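PDB 1SV0: Ets DNA-binding protein pokkuri from Drosophila melanogaster, which acts as an Ets-family transcriptional repressor that holds back photoreceptor development, opposing pnt and the Ras signal, and is represented here by its SAM (Pointed) domain. Local coordinates for residues D9-S14 and M71-S76; L49-F54 and V64-L69; F21-V26 and L34-F39. The protein carries 1 engineered substitution. One frame throughout, in Å; residues are numbered along the deposited sequence.

Contact 1. Residues D9-S14 and M71-S76; sequences DPRLWS and MLIIES
Pro-10 sets its ring against the C-terminal helix, where CG lies 3.7 Å from Leu-72 CB, the proline and leucine side chains crossing at about a right angle. The same CG, with CD, also reaches CG1 of Ile-73, and this second pair crosses obliquely. Beside the proline, Trp-13 brings the far corner of its indole to the leucine: CH2 is 3.9 Å from Leu-72 CD2. The indole is backed by its own segment, Pro-10 CA sitting 3.4 Å above the plane of the Trp-13 ring and over its centre, while its NE1 bonds to the carbonyl of Pro-7.

Arg-11 bends at chi3 (-81°) and turns NE toward Ile-73 CG2, 3.6 Å away; the methyl comes to the guanidinium at its edge. That guanidinium is held from its own segment by a salt bridge, Arg-11 NH2 to Asp-9 OD1 at 2.9 Å, with Asp-9 OD2 lying over its face. Ser-76 OG comes within 3.3 Å of Asp-9 OD1, yet its hydrogen bond runs back into its helix, to a lone pair of Ile-73 O at 2.6 Å. Cys-47 packs on Pro-10, Arg-11 and Ile-73.

No hydrogen bond crosses; the apolar contacts of Pro-10 and Trp-13 with helix 62-77 carry much of the join. They lay the 3-10 turn before helix 15-28 on the end of helix 62-77 in the SAM helical bundle.

Contact 2. Residues L49-F54 and V64-L69; sequences LTRADF and VLHNVL
His-66 and Arg-51 both carry CG anti to the backbone N (chi1 175° and -172°), and a bend at chi3 sets NE of the arginine. The guanidinium lies beside the imidazole and Asn-67. Arg-51 NH1 donates to Asn-67 OD1 at 2.8 Å, a bent bond (146° at the hydrogen) whose donor stands above the amide carbonyl plane. The same NH1 is close to His-66 ND1, but at a poor angle, and the pair is not a hydrogen bond; guanidinium and imidazole planes are nearly perpendicular.

The start of helix 51-57 lies over one face of the imidazole: Arg-51 CA is above its centre, and CB makes a CH-pi contact, 4.2 Å from the His-66 ring centroid. At the ring's edge, a water in the plane of the ring donates to Leu-49 O at 2.8 Å and is also hydrogen-bonded to His-66 NE2 at 3.0 Å. Thr-50 and Asp-53 close a capping box that fixes this helix start, with Asp-53 N bonded to Thr-50 OG1 and Thr-50 N to Asp-53 OD2.

Deeper in, Phe-54 crosses Leu-65, His-66 and Leu-69 at about a right angle. One face receives the His-66 backbone near the rim, with Phe-54 CD1 3.6 Å from His-66 CB; the opposite face is covered by Leu-49 CD1. At the ring edge, Phe-54 CZ meets Leu-69 CD2 at 3.8 Å, and Phe-39 and Leu-46 add further packing.

Asn-67 also packs on Met-56 of the Mae chain, placing the polar end of this contact beside the partner interface. The short helix 51-57 packs here on the long C-terminal helix 62-77, as belongs to the SAM helical bundle.

Contact 3. Residues F21-V26 and L34-F39; sequences FLRFCV and LDFDLF
Leu-22, Arg-23 and Val-26 lie on continuous helix facing a looped segment with a 3-10 turn at 36-38, and the backbones stay well apart, 7.3 Å at the nearest CA pair, Val-26 and Leu-34. Side chains therefore fill the gap. Leu-22 carries the centre: its CB touches Leu-34 CD2 at 3.9 Å and comes to the edge of the Phe-36 ring near CE2. From the end of the same leucine, CD1 presses on Phe-39, 3.4 Å from its CB and equally near CG, a tight fit in which the two side chains cross at about a right angle. One turn along, Val-26 CG2 reaches both CB and CD2 of Leu-34.

Phe-36 is packed on two sides. Leu-34 CB lies over one face, toward the rim, and Arg-23 lies over the other. CG of Arg-23, anti to the carbonyl carbon, touches Phe-36 CZ at 3.8 Å; from there the chain runs extended to NE, which lies over the ring face toward its rim. Arg-23 CZ stands 4.8 Å from the Phe-36 centroid, 10° off the ring normal, a cation-pi contact with the guanidinium plane inclined 55° to the ring.

The turn is braced locally by an Asx turn, Asp-37 N to Asp-35 OD1 at 3.1 Å. Phe-39 continues inward onto Phe-54 and Arg-57 of helix 51-57.

With no hydrogen bond between the segments, the loop is held mainly by apolar contacts of Leu-22 and Val-26 with Leu-34, Phe-36 and Phe-39, while the exposed arginine probably adds a favourable electrostatic term over Phe-36.

How the contacts relate
Contact 2 is the buried one of the three; contacts 1 and 3 are partly buried and lie on opposite sides of the chain's centre. Contacts 1 and 2 share helix 62-77 and meet where Leu-69 CD1 packs on Pro-10 CB. Contact 3 uses helix 15-28 instead, but Phe-21 ties it to both others through Trp-13, Leu-72 and Val-68, and Phe-39 reaches Phe-54 of contact 2. Among the three, contact 2 alone has a direct hydrogen bond and a water bridge between its segments. All three keep an arginine at the rim, while apolar residues do most of the joining further in.

Contact 1. Residues D9-S14 and M71-S76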
loop_
_atom_site.group_PDB
_atom_site.type_symbol
_atom_site.label_atom_id
_atom_site.label_comp_id
_atom_site.label_asym_id
_atom_site.label_seq_id
_atom_site.Cartn_x
_atom_site.Cartn_y
_atom_site.Cartn_z
ATOM N N ASP A 9 4.069 18.331 -10.108
ATOM C CA ASP A 9 3.666 17.451 -11.195
ATOM C C ASP A 9 4.727 16.382 -11.426
ATOM O O ASP A 9 5.796 16.665 -11.964
ATOM C CB ASP A 9 3.441 18.263 -12.474
ATOM C CG ASP A 9 2.998 17.403 -13.635
ATOM O OD1 ASP A 9 2.074 16.586 -13.451
ATOM O OD2 ASP A 9 3.571 17.545 -14.735
ATOM N N PRO A 10 4.439 15.133 -11.020
ATOM C CA PRO A 10 5.363 14.002 -11.171
ATOM C C PRO A 10 5.909 13.847 -12.591
ATOM O O PRO A 10 7.038 13.392 -12.792
ATOM C CB PRO A 10 4.514 12.801 -10.759
ATOM C CG PRO A 10 3.525 13.387 -9.798
ATOM C CD PRO A 10 3.153 14.684 -10.456
ATOM N N ARG A 11 5.100 14.216 -13.577
ATOM C CA ARG A 11 5.515 14.105 -14.968
ATOM C C ARG A 11 6.755 14.940 -15.262
ATOM O O ARG A 11 7.400 14.758 -16.293
ATOM C CB ARG A 11 4.367 14.520 -15.888
ATOM C CG ARG A 11 3.240 13.504 -15.951
ATOM C CD ARG A 11 2.069 14.033 -16.757
ATOM N NE ARG A 11 1.225 14.931 -15.974
ATOM C CZ ARG A 11 0.890 16.161 -16.350
ATOM N NH1 ARG A 11 1.334 16.646 -17.502
ATOM N NH2 ARG A 11 0.098 16.899 -15.579
ATOM N N LEU A 12 7.096 15.848 -14.353
ATOM C CA LEU A 12 8.265 16.701 -14.539
ATOM C C LEU A 12 9.462 16.239 -13.703
ATOM O O LEU A 12 10.515 16.872 -13.715
ATOM C CB LEU A 12 7.918 18.148 -14.181
ATOM C CG LEU A 12 6.734 18.759 -14.939
ATOM C CD1 LEU A 12 6.546 20.203 -14.515
ATOM C CD2 LEU A 12 6.977 18.679 -16.438
ATOM N N TRP A 13 9.306 15.131 -12.990
ATOM C CA TRP A 13 10.390 14.627 -12.151
ATOM C C TRP A 13 11.618 14.167 -12.911
ATOM O O TRP A 13 11.519 13.587 -13.990
ATOM C CB TRP A 13 9.907 13.462 -11.275
ATOM C CG TRP A 13 8.958 13.862 -10.199
ATOM C CD1 TRP A 13 8.690 15.132 -9.772
ATOM C CD2 TRP A 13 8.177 12.988 -9.375
ATOM N NE1 TRP A 13 7.790 15.103 -8.733
ATOM C CE2 TRP A 13 7.462 13.798 -8.467
ATOM C CE3 TRP A 13 8.014 11.596 -9.314
ATOM C CZ2 TRP A 13 6.598 13.265 -7.506
ATOM C CZ3 TRP A 13 7.148 11.064 -8.355
ATOM C CH2 TRP A 13 6.454 11.900 -7.466
ATOM N N SER A 14 12.783 14.430 -12.330
ATOM C CA SER A 14 14.050 13.998 -12.909
ATOM C C SER A 14 14.195 12.539 -12.473
ATOM O O SER A 14 13.346 12.032 -11.736
ATOM C CB SER A 14 15.199 14.819 -12.319
ATOM O OG SER A 14 15.312 14.584 -10.920
ATOM N N MET A 71 -2.617 9.564 -8.357
ATOM C CA MET A 71 -3.267 10.558 -7.506
ATOM C C MET A 71 -2.473 11.850 -7.410
ATOM O O MET A 71 -3.055 12.934 -7.393
ATOM C CB MET A 71 -3.511 9.995 -6.110
ATOM C CG MET A 71 -4.623 8.969 -6.078
ATOM S SD MET A 71 -6.074 9.621 -6.931
ATOM C CE MET A 71 -6.816 10.631 -5.616
ATOM N N LEU A 72 -1.148 11.738 -7.350
ATOM C CA LEU A 72 -0.290 12.914 -7.276
ATOM C C LEU A 72 -0.449 13.756 -8.538
ATOM O O LEU A 72 -0.382 14.987 -8.486
ATOM C CB LEU A 72 1.176 12.499 -7.105
ATOM C CG LEU A 72 1.671 12.210 -5.675
ATOM C CD1 LEU A 72 0.627 11.444 -4.892
ATOM C CD2 LEU A 72 2.976 11.432 -5.733
ATOM N N ILE A 73 -0.654 13.091 -9.673
ATOM C CA ILE A 73 -0.838 13.799 -10.936
ATOM C C ILE A 73 -2.171 14.537 -10.898
ATOM O O ILE A 73 -2.229 15.740 -11.151
ATOM C CB ILE A 73 -0.826 12.836 -12.132
ATOM C CG1 ILE A 73 0.492 12.053 -12.147
ATOM C CG2 ILE A 73 -0.978 13.623 -13.430
ATOM C CD1 ILE A 73 0.580 10.993 -13.235
ATOM N N ILE A 74 -3.239 13.814 -10.573
ATOM C CA ILE A 74 -4.570 14.414 -10.469
ATOM C C ILE A 74 -4.414 15.667 -9.614
ATOM O O ILE A 74 -4.842 16.755 -9.992
ATOM C CB ILE A 74 -5.567 13.478 -9.737
ATOM C CG1 ILE A 74 -5.629 12.110 -10.426
ATOM C CG2 ILE A 74 -6.936 14.120 -9.685
ATOM C CD1 ILE A 74 -6.136 12.141 -11.837
ATOM N N GLU A 75 -3.772 15.487 -8.464
ATOM C CA GLU A 75 -3.539 16.557 -7.504
ATOM C C GLU A 75 -2.763 17.751 -8.032
ATOM O O GLU A 75 -3.096 18.889 -7.709
ATOM C CB GLU A 75 -2.823 16.004 -6.271
ATOM C CG GLU A 75 -3.644 16.111 -5.011
ATOM C CD GLU A 75 -5.074 15.664 -5.232
ATOM O OE1 GLU A 75 -5.277 14.512 -5.681
ATOM O OE2 GLU A 75 -5.997 16.464 -4.962
ATOM N N SER A 76 -1.730 17.503 -8.832
ATOM C CA SER A 76 -0.930 18.595 -9.372
ATOM C C SER A 76 -1.835 19.602 -10.081
ATOM O O SER A 76 -1.464 20.759 -10.267
ATOM C CB SER A 76 0.124 18.065 -10.347
ATOM O OG SER A 76 -0.467 17.594 -11.545
#

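Contact 2. Residues L49-F54 and V64-L69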
loop_
_atom_site.group_PDB
_atom_site.type_symbol
_atom_site.label_atom_id
_atom_site.label_comp_id
_atom_site.label_asym_id
_atom_site.label_seq_id
_atom_site.Cartn_x
_atom_site.Cartn_y
_atom_site.Cartn_z
ATOM N N LEU A 49 3.891 4.153 -16.809
ATOM C CA LEU A 49 3.837 2.739 -16.451
ATOM C C LEU A 49 2.404 2.354 -16.119
ATOM O O LEU A 49 1.720 3.065 -15.387
ATOM C CB LEU A 49 4.730 2.439 -15.243
ATOM C CG LEU A 49 6.243 2.546 -15.443
ATOM C CD1 LEU A 49 6.952 2.098 -14.168
ATOM C CD2 LEU A 49 6.672 1.683 -16.626
ATOM N N THR A 50 1.958 1.233 -16.673
ATOM C CA THR A 50 0.613 0.730 -16.431
ATOM C C THR A 50 0.619 0.071 -15.067
ATOM O O THR A 50 1.683 -0.185 -14.503
ATOM C CB THR A 50 0.216 -0.343 -17.462
ATOM O OG1 THR A 50 1.034 -1.504 -17.278
ATOM C CG2 THR A 50 0.408 0.181 -18.876
ATOM N N ARG A 51 -0.562 -0.221 -14.540
ATOM C CA ARG A 51 -0.641 -0.856 -13.235
ATOM C C ARG A 51 0.099 -2.190 -13.268
ATOM O O ARG A 51 0.761 -2.562 -12.301
ATOM C CB ARG A 51 -2.098 -1.082 -12.833
ATOM C CG ARG A 51 -2.271 -1.567 -11.401
ATOM C CD ARG A 51 -3.718 -1.939 -11.128
ATOM N NE ARG A 51 -4.635 -0.921 -11.635
ATOM C CZ ARG A 51 -4.641 0.349 -11.241
ATOM N NH1 ARG A 51 -3.775 0.770 -10.327
ATOM N NH2 ARG A 51 -5.509 1.203 -11.766
ATOM N N ALA A 52 -0.011 -2.904 -14.386
ATOM C CA ALA A 52 0.660 -4.193 -14.537
ATOM C C ALA A 52 2.175 -4.008 -14.571
ATOM O O ALA A 52 2.922 -4.859 -14.078
ATOM C CB ALA A 52 0.185 -4.892 -15.813
ATOM N N ASP A 53 2.630 -2.905 -15.161
ATOM C CA ASP A 53 4.061 -2.613 -15.223
ATOM C C ASP A 53 4.596 -2.496 -13.799
ATOM O O ASP A 53 5.621 -3.086 -13.453
ATOM C CB ASP A 53 4.331 -1.289 -15.952
ATOM C CG ASP A 53 4.397 -1.444 -17.456
ATOM O OD1 ASP A 53 4.987 -2.441 -17.921
ATOM O OD2 ASP A 53 3.878 -0.561 -18.175
ATOM N N PHE A 54 3.901 -1.708 -12.982
ATOM C CA PHE A 54 4.305 -1.515 -11.599
ATOM C C PHE A 54 4.262 -2.844 -10.878
ATOM O O PHE A 54 5.155 -3.162 -10.092
ATOM C CB PHE A 54 3.368 -0.536 -10.889
ATOM C CG PHE A 54 3.890 0.866 -10.832
ATOM C CD1 PHE A 54 3.459 1.820 -11.747
ATOM C CD2 PHE A 54 4.802 1.241 -9.847
ATOM C CE1 PHE A 54 3.926 3.128 -11.688
ATOM C CE2 PHE A 54 5.281 2.554 -9.776
ATOM C CZ PHE A 54 4.838 3.496 -10.695
ATOM N N VAL A 64 -0.563 -0.276 -5.483
ATOM C CA VAL A 64 -0.673 0.825 -4.532
ATOM C C VAL A 64 0.198 1.989 -5.020
ATOM O O VAL A 64 -0.268 3.124 -5.120
ATOM C CB VAL A 64 -0.187 0.417 -3.122
ATOM C CG1 VAL A 64 -0.131 1.647 -2.212
ATOM C CG2 VAL A 64 -1.119 -0.633 -2.538
ATOM N N LEU A 65 1.459 1.701 -5.325
ATOM C CA LEU A 65 2.387 2.732 -5.802
ATOM C C LEU A 65 1.834 3.436 -7.030
ATOM O O LEU A 65 1.889 4.661 -7.135
ATOM C CB LEU A 65 3.748 2.122 -6.156
ATOM C CG LEU A 65 4.547 1.517 -5.006
ATOM C CD1 LEU A 65 5.841 0.923 -5.552
ATOM C CD2 LEU A 65 4.841 2.602 -3.961
ATOM N N HIS A 66 1.312 2.654 -7.966
ATOM C CA HIS A 66 0.744 3.211 -9.186
ATOM C C HIS A 66 -0.386 4.173 -8.845
ATOM O O HIS A 66 -0.420 5.304 -9.327
ATOM C CB HIS A 66 0.224 2.084 -10.085
ATOM C CG HIS A 66 -0.490 2.562 -11.309
ATOM N ND1 HIS A 66 -1.858 2.714 -11.362
ATOM C CD2 HIS A 66 -0.026 2.903 -12.534
ATOM C CE1 HIS A 66 -2.208 3.123 -12.569
ATOM N NE2 HIS A 66 -1.115 3.246 -13.300
ATOM N N ASN A 67 -1.307 3.730 -7.999
ATOM C CA ASN A 67 -2.422 4.589 -7.635
ATOM C C ASN A 67 -1.972 5.860 -6.938
ATOM O O ASN A 67 -2.509 6.937 -7.202
ATOM C CB ASN A 67 -3.429 3.820 -6.785
ATOM C CG ASN A 67 -4.150 2.763 -7.589
ATOM O OD1 ASN A 67 -4.405 2.955 -8.777
ATOM N ND2 ASN A 67 -4.489 1.645 -6.954
ATOM N N VAL A 68 -0.976 5.751 -6.067
ATOM C CA VAL A 68 -0.486 6.938 -5.381
ATOM C C VAL A 68 0.056 7.923 -6.412
ATOM O O VAL A 68 -0.249 9.118 -6.367
ATOM C CB VAL A 68 0.639 6.604 -4.389
ATOM C CG1 VAL A 68 1.286 7.890 -3.896
ATOM C CG2 VAL A 68 0.072 5.824 -3.215
ATOM N N LEU A 69 0.861 7.416 -7.338
ATOM C CA LEU A 69 1.436 8.266 -8.372
ATOM C C LEU A 69 0.332 8.931 -9.193
ATOM O O LEU A 69 0.355 10.141 -9.397
ATOM C CB LEU A 69 2.352 7.441 -9.282
ATOM C CG LEU A 69 3.061 8.169 -10.424
ATOM C CD1 LEU A 69 3.866 9.330 -9.855
ATOM C CD2 LEU A 69 3.978 7.185 -11.185
HETATM O O HOH W 1 -0.858 3.851 -16.223
#

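Contact 3. Residues F21-V26 and L34-F39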
loop_
_atom_site.group_PDB
_atom_site.type_symbol
_atom_site.label_atom_id
_atom_site.label_comp_id
_atom_site.label_asym_id
_atom_site.label_seq_id
_atom_site.Cartn_x
_atom_site.Cartn_y
_atom_site.Cartn_z
ATOM N N PHE A 21 11.125 9.703 -4.517
ATOM C CA PHE A 21 9.723 9.334 -4.365
ATOM C C PHE A 21 9.583 7.865 -3.979
ATOM O O PHE A 21 8.866 7.529 -3.037
ATOM C CB PHE A 21 8.963 9.565 -5.667
ATOM C CG PHE A 21 7.595 8.965 -5.670
ATOM C CD1 PHE A 21 6.593 9.495 -4.867
ATOM C CD2 PHE A 21 7.305 7.857 -6.466
ATOM C CE1 PHE A 21 5.317 8.928 -4.850
ATOM C CE2 PHE A 21 6.033 7.284 -6.454
ATOM C CZ PHE A 21 5.037 7.824 -5.649
ATOM N N LEU A 22 10.265 6.986 -4.707
ATOM C CA LEU A 22 10.177 5.563 -4.405
ATOM C C LEU A 22 10.731 5.221 -3.017
ATOM O O LEU A 22 10.105 4.464 -2.280
ATOM C CB LEU A 22 10.885 4.758 -5.492
ATOM C CG LEU A 22 10.171 4.915 -6.840
ATOM C CD1 LEU A 22 11.065 4.379 -7.971
ATOM C CD2 LEU A 22 8.831 4.185 -6.796
ATOM N N ARG A 23 11.882 5.792 -2.653
ATOM C CA ARG A 23 12.472 5.523 -1.337
ATOM C C ARG A 23 11.535 5.994 -0.233
ATOM O O ARG A 23 11.358 5.322 0.787
ATOM C CB ARG A 23 13.830 6.210 -1.202
ATOM C CG ARG A 23 14.863 5.705 -2.201
ATOM C CD ARG A 23 16.263 5.996 -1.709
ATOM N NE ARG A 23 17.224 5.068 -2.289
ATOM C CZ ARG A 23 18.199 5.419 -3.116
ATOM N NH1 ARG A 23 18.353 6.690 -3.464
ATOM N NH2 ARG A 23 19.009 4.488 -3.607
ATOM N N PHE A 24 10.941 7.157 -0.448
ATOM C CA PHE A 24 9.979 7.736 0.485
ATOM C C PHE A 24 8.779 6.784 0.603
ATOM O O PHE A 24 8.271 6.543 1.698
ATOM C CB PHE A 24 9.525 9.100 -0.053
ATOM C CG PHE A 24 8.291 9.635 0.609
ATOM C CD1 PHE A 24 8.383 10.394 1.771
ATOM C CD2 PHE A 24 7.035 9.372 0.074
ATOM C CE1 PHE A 24 7.234 10.871 2.399
ATOM C CE2 PHE A 24 5.885 9.842 0.692
ATOM C CZ PHE A 24 5.984 10.599 1.854
ATOM N N CYS A 25 8.327 6.239 -0.528
ATOM C CA CYS A 25 7.190 5.308 -0.523
ATOM C C CYS A 25 7.498 4.000 0.203
ATOM O O CYS A 25 6.659 3.481 0.927
ATOM C CB CYS A 25 6.745 4.986 -1.947
ATOM S SG CYS A 25 5.852 6.337 -2.748
ATOM N N VAL A 26 8.695 3.465 -0.008
ATOM C CA VAL A 26 9.101 2.230 0.638
ATOM C C VAL A 26 9.035 2.408 2.158
ATOM O O VAL A 26 8.562 1.527 2.867
ATOM C CB VAL A 26 10.520 1.835 0.199
ATOM C CG1 VAL A 26 11.178 0.920 1.245
ATOM C CG2 VAL A 26 10.440 1.120 -1.149
ATOM N N LEU A 34 13.010 -2.496 -2.488
ATOM C CA LEU A 34 12.647 -2.297 -3.887
ATOM C C LEU A 34 13.898 -2.450 -4.759
ATOM O O LEU A 34 14.996 -2.105 -4.328
ATOM C CB LEU A 34 12.054 -0.896 -4.049
ATOM C CG LEU A 34 11.053 -0.596 -5.162
ATOM C CD1 LEU A 34 9.861 -1.531 -5.059
ATOM C CD2 LEU A 34 10.596 0.851 -5.039
ATOM N N ASP A 35 13.745 -2.985 -5.968
ATOM C CA ASP A 35 14.892 -3.135 -6.867
ATOM C C ASP A 35 14.941 -1.873 -7.722
ATOM O O ASP A 35 14.303 -1.798 -8.771
ATOM C CB ASP A 35 14.730 -4.367 -7.767
ATOM C CG ASP A 35 15.973 -4.643 -8.614
ATOM O OD1 ASP A 35 16.803 -3.720 -8.788
ATOM O OD2 ASP A 35 16.112 -5.781 -9.116
ATOM N N PHE A 36 15.706 -0.886 -7.270
ATOM C CA PHE A 36 15.795 0.383 -7.979
ATOM C C PHE A 36 16.343 0.325 -9.401
ATOM O O PHE A 36 16.174 1.274 -10.169
ATOM C CB PHE A 36 16.577 1.393 -7.130
ATOM C CG PHE A 36 15.935 1.669 -5.794
ATOM C CD1 PHE A 36 16.442 1.096 -4.628
ATOM C CD2 PHE A 36 14.798 2.465 -5.708
ATOM C CE1 PHE A 36 15.816 1.306 -3.389
ATOM C CE2 PHE A 36 14.165 2.684 -4.475
ATOM C CZ PHE A 36 14.678 2.101 -3.315
ATOM N N ASP A 37 16.993 -0.779 -9.762
ATOM C CA ASP A 37 17.508 -0.923 -11.123
ATOM C C ASP A 37 16.329 -0.909 -12.092
ATOM O O ASP A 37 16.473 -0.528 -13.253
ATOM C CB ASP A 37 18.278 -2.238 -11.295
ATOM C CG ASP A 37 19.623 -2.225 -10.601
ATOM O OD1 ASP A 37 20.364 -1.241 -10.784
ATOM O OD2 ASP A 37 19.946 -3.199 -9.886
ATOM N N LEU A 38 15.161 -1.323 -11.603
ATOM C CA LEU A 38 13.952 -1.373 -12.423
ATOM C C LEU A 38 13.265 -0.011 -12.561
ATOM O O LEU A 38 12.322 0.135 -13.342
ATOM C CB LEU A 38 12.957 -2.378 -11.830
ATOM C CG LEU A 38 13.482 -3.785 -11.527
ATOM C CD1 LEU A 38 12.396 -4.622 -10.862
ATOM C CD2 LEU A 38 13.949 -4.440 -12.819
ATOM N N PHE A 39 13.736 0.984 -11.813
ATOM C CA PHE A 39 13.132 2.310 -11.867
ATOM C C PHE A 39 14.073 3.448 -12.259
ATOM O O PHE A 39 13.914 4.580 -11.791
ATOM C CB PHE A 39 12.475 2.648 -10.521
ATOM C CG PHE A 39 11.298 1.769 -10.175
ATOM C CD1 PHE A 39 11.476 0.605 -9.435
ATOM C CD2 PHE A 39 10.017 2.100 -10.610
ATOM C CE1 PHE A 39 10.387 -0.226 -9.127
ATOM C CE2 PHE A 39 8.925 1.282 -10.311
ATOM C CZ PHE A 39 9.113 0.112 -9.564
#